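RIM-binding protein, isoform F (Drosophila melanogaster, PDB 6Q9M) probably helps to couple synaptic vesicle recruitment to release sites at the active zone, with this region forming its central fibronectin type III array. Local coordinates at residues P9-L14 / V77-Q82; I39-V44 / Q82-S87. One frame throughout, in Å; residues are numbered along the deposited sequence.

Interaction 1 of 2, residues P9-L14 / V77-Q82; sequences PAPKHL and VRSVTQ
Pro-9 meets Ser-79 through its carbonyl, where the chain approaches the first strand of a fibronectin type III sandwich. Ser-79 OG donates to Pro-9 O at 3.0 Å. OG approaches at a C=O...O angle of 138°, tilted 16° out of the carbonyl plane. A chi1 of -72° sets OG anti to the carbonyl carbon of Ser-79 and beside its backbone N, on the side from which the first segment can be met. Ala-10 is the residue whose CA lies nearest that of Ser-79, 5.6 Å away, and its small methyl group leans on Ala-91 instead. Pro-11 comes next and does most of the apolar work. Pro-11 CD rests 3.5 Å from Ser-79 OG, while Pro-11 CG lies 3.8 Å from Val-77 CG1, the two apolar side chains crossing obliquely. With no N-H, the proline leaves no backbone donor to be satisfied in this buried place, and its rigid ring also touches Trp-28 and Tyr-42. Leu-14, now within strand 12-20, brings CD1 to 4.1 Å from Val-77 CG2. Beta-branched Val-77 thus divides its methyl groups, CG1 for the proline and CG2 for the leucine, and Trp-28 touches it as well. At Ser-79 an alanine lacks OG, and Pro-9 O would probably be left without this donor and the Pro-11 ring without its neighbour at CD, letting the leading chain shift more easily. Chemically, the contact joins strand 12-20 of one sheet to strand 73-81 of the other by hydrocarbon packing, and a single side-chain hydroxyl supplies the hydrogen bond between the two segments, pinning the chain just before its strand begins.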
loop_
_atom_site.group_PDB
_atom_site.type_symbol
_atom_site.label_atom_id
_atom_site.label_comp_id
_atom_site.label_asym_id
_atom_site.label_seq_id
_atom_site.Cartn_x
_atom_site.Cartn_y
_atom_site.Cartn_z
ATOM N N PRO A 9 16.365 4.522 6.551
ATOM C CA PRO A 9 15.744 5.041 7.777
ATOM C C PRO A 9 15.117 6.412 7.556
ATOM O O PRO A 9 15.625 7.238 6.790
ATOM C CB PRO A 9 16.921 5.111 8.768
ATOM C CG PRO A 9 17.893 4.122 8.269
ATOM C CD PRO A 9 17.761 4.106 6.771
ATOM N N ALA A 10 14.024 6.659 8.266
ATOM C CA ALA A 10 13.162 7.802 8.022
ATOM C C ALA A 10 13.133 8.757 9.211
ATOM O O ALA A 10 13.389 8.353 10.351
ATOM C CB ALA A 10 11.742 7.309 7.713
ATOM N N PRO A 11 12.812 10.031 8.985
ATOM C CA PRO A 11 12.730 10.978 10.103
ATOM C C PRO A 11 11.595 10.607 11.041
ATOM O O PRO A 11 10.691 9.854 10.693
ATOM C CB PRO A 11 12.475 12.342 9.426
ATOM C CG PRO A 11 12.683 12.105 7.934
ATOM C CD PRO A 11 12.353 10.640 7.721
ATOM N N LYS A 12 11.673 11.125 12.262
ATOM C CA LYS A 12 10.694 10.843 13.303
ATOM C C LYS A 12 10.211 12.151 13.928
ATOM O O LYS A 12 10.780 13.219 13.714
ATOM C CB LYS A 12 11.278 9.910 14.375
ATOM C CG LYS A 12 12.102 8.746 13.808
ATOM C CD LYS A 12 13.025 8.099 14.858
ATOM C CE LYS A 12 12.492 8.260 16.275
ATOM N NZ LYS A 12 13.034 7.231 17.225
ATOM N N HIS A 13 9.152 12.040 14.728
ATOM C CA HIS A 13 8.643 13.139 15.544
ATOM C C HIS A 13 8.300 14.362 14.695
ATOM O O HIS A 13 8.524 15.509 15.094
ATOM C CB HIS A 13 9.631 13.487 16.657
ATOM C CG HIS A 13 9.865 12.357 17.610
ATOM N ND1 HIS A 13 11.023 11.608 17.609
ATOM C CD2 HIS A 13 9.075 11.825 18.573
ATOM C CE1 HIS A 13 10.946 10.679 18.546
ATOM N NE2 HIS A 13 9.774 10.789 19.145
ATOM N N LEU A 14 7.703 14.106 13.533
ATOM C CA LEU A 14 7.164 15.163 12.694
ATOM C C LEU A 14 6.148 15.987 13.477
ATOM O O LEU A 14 5.217 15.443 14.078
ATOM C CB LEU A 14 6.519 14.547 11.463
ATOM C CG LEU A 14 5.931 15.510 10.452
ATOM C CD1 LEU A 14 6.938 16.608 10.166
ATOM C CD2 LEU A 14 5.506 14.788 9.177
ATOM N N VAL A 77 8.072 14.085 5.256
ATOM C CA VAL A 77 9.504 14.347 5.140
ATOM C C VAL A 77 10.232 13.057 4.784
ATOM O O VAL A 77 9.975 11.993 5.368
ATOM C CB VAL A 77 10.084 14.948 6.441
ATOM C CG1 VAL A 77 11.564 15.289 6.258
ATOM C CG2 VAL A 77 9.294 16.194 6.876
ATOM N N ARG A 78 11.153 13.160 3.833
ATOM C CA ARG A 78 11.896 12.019 3.333
ATOM C C ARG A 78 13.376 12.212 3.587
ATOM O O ARG A 78 13.919 13.299 3.345
ATOM C CB ARG A 78 11.673 11.831 1.836
ATOM C CG ARG A 78 10.258 11.470 1.463
ATOM C CD ARG A 78 10.188 10.956 0.043
ATOM N NE ARG A 78 8.930 11.362 -0.562
ATOM C CZ ARG A 78 8.572 11.102 -1.813
ATOM N NH1 ARG A 78 9.386 10.417 -2.610
ATOM N NH2 ARG A 78 7.395 11.530 -2.255
ATOM N N SER A 79 14.015 11.149 4.071
ATOM C CA SER A 79 15.462 11.094 4.160
ATOM C C SER A 79 16.032 10.877 2.771
ATOM O O SER A 79 15.530 10.054 2.008
ATOM C CB SER A 79 15.899 9.944 5.069
ATOM O OG SER A 79 15.628 10.205 6.432
ATOM N N VAL A 80 17.109 11.581 2.454
ATOM C CA VAL A 80 17.800 11.407 1.184
ATOM C C VAL A 80 19.231 10.999 1.487
ATOM O O VAL A 80 19.887 11.620 2.333
ATOM C CB VAL A 80 17.765 12.682 0.324
ATOM C CG1 VAL A 80 18.396 12.409 -1.025
ATOM C CG2 VAL A 80 16.328 13.164 0.141
ATOM N N THR A 81 19.686 9.923 0.848
ATOM C CA THR A 81 21.055 9.458 0.999
ATOM C C THR A 81 21.928 10.128 -0.065
ATOM O O THR A 81 21.439 10.854 -0.933
ATOM C CB THR A 81 21.117 7.936 0.899
ATOM O OG1 THR A 81 20.827 7.544 -0.443
ATOM C CG2 THR A 81 20.095 7.289 1.830
ATOM N N GLN A 82 23.235 9.853 -0.036
ATOM C CA GLN A 82 24.097 10.410 -1.072
ATOM C C GLN A 82 23.784 9.818 -2.440
ATOM O O GLN A 82 23.781 10.545 -3.440
ATOM C CB GLN A 82 25.574 10.198 -0.728
ATOM C CG GLN A 82 26.515 10.928 -1.683
ATOM C CD GLN A 82 27.948 10.964 -1.192
ATOM O OE1 GLN A 82 28.366 10.112 -0.411
ATOM N NE2 GLN A 82 28.709 11.960 -1.646
#

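Interaction 2 of 2, residues I39-V44 / Q82-S87; sequences IDSYHV and QNRQTS
His-43, which meets Arg-84 across the contact, holds its imidazole by a weak bond from ND1 to the preceding carbonyl, Tyr-42 O, 3.2 Å long with an N-H...O angle of 151°. The setting is an inner strand of a fibronectin type III sheet: strand 39-46 carries a classic beta bulge, with Asp-40 and Ser-41 both facing Val-80, and the loop that follows strand 73-81 lies over it. The bond leaves the CE1-NE2 side of the ring for Arg-84; Arg-84 NH2 sits 4.0 Å from His-43 NE2, at the ring edge and near its plane. Ring and guanidinium planes stand 70° apart, so this is no stack. Arginine suits the place because its long chain can fold back to the strand, bent at chi2 (-58°) and again at chi3. Arg-84 NH1 lies 4.5 Å from Asp-40 OD2, beyond a salt bridge, where the opposite charges probably attract only softly at this solvent-facing surface; Ser-41 OG is 4.3 Å from the same NH1. Asp-40 and Arg-84 also touch a crystal neighbour, which may influence their poses. The closest approach between the segments is Asp-40 CB to Gln-82 N, 3.7 Å.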
loop_
_atom_site.group_PDB
_atom_site.type_symbol
_atom_site.label_atom_id
_atom_site.label_comp_id
_atom_site.label_asym_id
_atom_site.label_seq_id
_atom_site.Cartn_x
_atom_site.Cartn_y
_atom_site.Cartn_z
ATOM N N ILE A 39 21.841 9.193 6.188
ATOM C CA ILE A 39 21.061 10.308 5.688
ATOM C C ILE A 39 21.969 11.475 5.326
ATOM O O ILE A 39 22.900 11.817 6.066
ATOM C CB ILE A 39 20.026 10.699 6.746
ATOM C CG1 ILE A 39 19.403 12.025 6.408
ATOM C CG2 ILE A 39 20.669 10.771 8.119
ATOM C CD1 ILE A 39 18.325 12.280 7.302
ATOM N N ASP A 40 21.655 12.118 4.203
ATOM C CA ASP A 40 22.401 13.216 3.604
ATOM C C ASP A 40 21.617 14.521 3.554
ATOM O O ASP A 40 22.195 15.590 3.763
ATOM C CB ASP A 40 22.836 12.812 2.184
ATOM C CG ASP A 40 23.696 13.861 1.508
ATOM O OD1 ASP A 40 24.936 13.768 1.623
ATOM O OD2 ASP A 40 23.135 14.763 0.846
ATOM N N SER A 41 20.318 14.470 3.276
ATOM C CA SER A 41 19.486 15.666 3.303
ATOM C C SER A 41 18.038 15.228 3.478
ATOM O O SER A 41 17.714 14.040 3.415
ATOM C CB SER A 41 19.672 16.529 2.041
ATOM O OG SER A 41 19.166 15.902 0.873
ATOM N N TYR A 42 17.169 16.209 3.680
ATOM C CA TYR A 42 15.749 15.972 3.853
ATOM C C TYR A 42 14.961 16.639 2.729
ATOM O O TYR A 42 15.335 17.704 2.228
ATOM C CB TYR A 42 15.249 16.511 5.198
ATOM C CG TYR A 42 15.912 15.935 6.412
ATOM C CD1 TYR A 42 17.057 16.516 6.957
ATOM C CD2 TYR A 42 15.390 14.818 7.032
ATOM C CE1 TYR A 42 17.664 15.980 8.086
ATOM C CE2 TYR A 42 15.978 14.285 8.161
ATOM C CZ TYR A 42 17.115 14.863 8.683
ATOM O OH TYR A 42 17.691 14.295 9.798
ATOM N N HIS A 43 13.860 15.995 2.352
ATOM C CA HIS A 43 12.932 16.484 1.343
ATOM C C HIS A 43 11.577 16.666 2.011
ATOM O O HIS A 43 11.018 15.705 2.557
ATOM C CB HIS A 43 12.806 15.504 0.179
ATOM C CG HIS A 43 13.909 15.591 -0.822
ATOM N ND1 HIS A 43 14.935 16.503 -0.725
ATOM C CD2 HIS A 43 14.144 14.878 -1.949
ATOM C CE1 HIS A 43 15.755 16.355 -1.753
ATOM N NE2 HIS A 43 15.299 15.373 -2.509
ATOM N N VAL A 44 11.051 17.888 1.979
ATOM C CA VAL A 44 9.753 18.189 2.571
ATOM C C VAL A 44 8.723 18.259 1.458
ATOM O O VAL A 44 8.901 19.002 0.484
ATOM C CB VAL A 44 9.793 19.495 3.370
ATOM C CG1 VAL A 44 8.483 19.682 4.105
ATOM C CG2 VAL A 44 10.957 19.452 4.345
ATOM N N GLN A 82 23.235 9.853 -0.036
ATOM C CA GLN A 82 24.097 10.410 -1.072
ATOM C C GLN A 82 23.784 9.818 -2.440
ATOM O O GLN A 82 23.781 10.545 -3.440
ATOM C CB GLN A 82 25.574 10.198 -0.728
ATOM C CG GLN A 82 26.515 10.928 -1.683
ATOM C CD GLN A 82 27.948 10.964 -1.192
ATOM O OE1 GLN A 82 28.366 10.112 -0.411
ATOM N NE2 GLN A 82 28.709 11.960 -1.646
ATOM N N ASN A 83 23.529 8.504 -2.517
ATOM C CA ASN A 83 23.125 7.926 -3.800
ATOM C C ASN A 83 21.756 8.418 -4.267
ATOM O O ASN A 83 21.297 7.987 -5.329
ATOM C CB ASN A 83 23.171 6.391 -3.767
ATOM C CG ASN A 83 22.656 5.800 -2.467
ATOM O OD1 ASN A 83 21.659 6.262 -1.916
ATOM N ND2 ASN A 83 23.322 4.755 -1.988
ATOM N N ARG A 84 21.105 9.287 -3.493
ATOM C CA ARG A 84 19.787 9.892 -3.744
ATOM C C ARG A 84 18.648 8.914 -3.468
ATOM O O ARG A 84 17.511 9.174 -3.899
ATOM C CB ARG A 84 19.645 10.479 -5.156
ATOM C CG ARG A 84 20.811 11.380 -5.602
ATOM C CD ARG A 84 21.047 12.560 -4.664
ATOM N NE ARG A 84 20.016 13.586 -4.795
ATOM C CZ ARG A 84 19.864 14.610 -3.958
ATOM N NH1 ARG A 84 20.692 14.765 -2.928
ATOM N NH2 ARG A 84 18.890 15.490 -4.158
ATOM N N GLN A 85 18.906 7.798 -2.784
ATOM C CA GLN A 85 17.817 6.949 -2.322
ATOM C C GLN A 85 17.079 7.626 -1.168
ATOM O O GLN A 85 17.665 8.371 -0.379
ATOM C CB GLN A 85 18.362 5.601 -1.845
ATOM C CG GLN A 85 18.470 4.521 -2.907
ATOM C CD GLN A 85 18.827 3.158 -2.312
ATOM O OE1 GLN A 85 19.921 2.971 -1.773
ATOM N NE2 GLN A 85 17.904 2.200 -2.414
ATOM N N THR A 86 15.775 7.371 -1.075
ATOM C CA THR A 86 14.925 8.070 -0.118
ATOM C C THR A 86 14.097 7.081 0.695
ATOM O O THR A 86 13.943 5.915 0.326
ATOM C CB THR A 86 13.973 9.076 -0.791
ATOM O OG1 THR A 86 13.095 8.386 -1.689
ATOM C CG2 THR A 86 14.748 10.141 -1.562
ATOM N N SER A 87 13.570 7.568 1.816
ATOM C CA SER A 87 12.550 6.866 2.578
ATOM C C SER A 87 11.165 7.205 2.018
ATOM O O SER A 87 11.001 8.137 1.225
ATOM C CB SER A 87 12.632 7.229 4.059
ATOM O OG SER A 87 12.513 8.633 4.232
#

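Both interactions involve the run of chain made by strand 73-81 and its following loop, sharing Gln-82, and their centres lie about 7 Å apart. Interaction 1 is core: it ties strand 12-20 of one sheet to strand 73-81 of the other through apolar side chains and one hydroxyl bond. Interaction 2 is surface: strand 39-46, neighbour of 73-81 in the same sheet, meets the loop through charged and polar groups held at longer range. Val-80 connects them, its backbone probably hydrogen-bonded to Asp-40 and Ser-41. Buried, uncharged residues thus suit the gap between sheets, whereas flexible polar ones suit the solvent-facing loop.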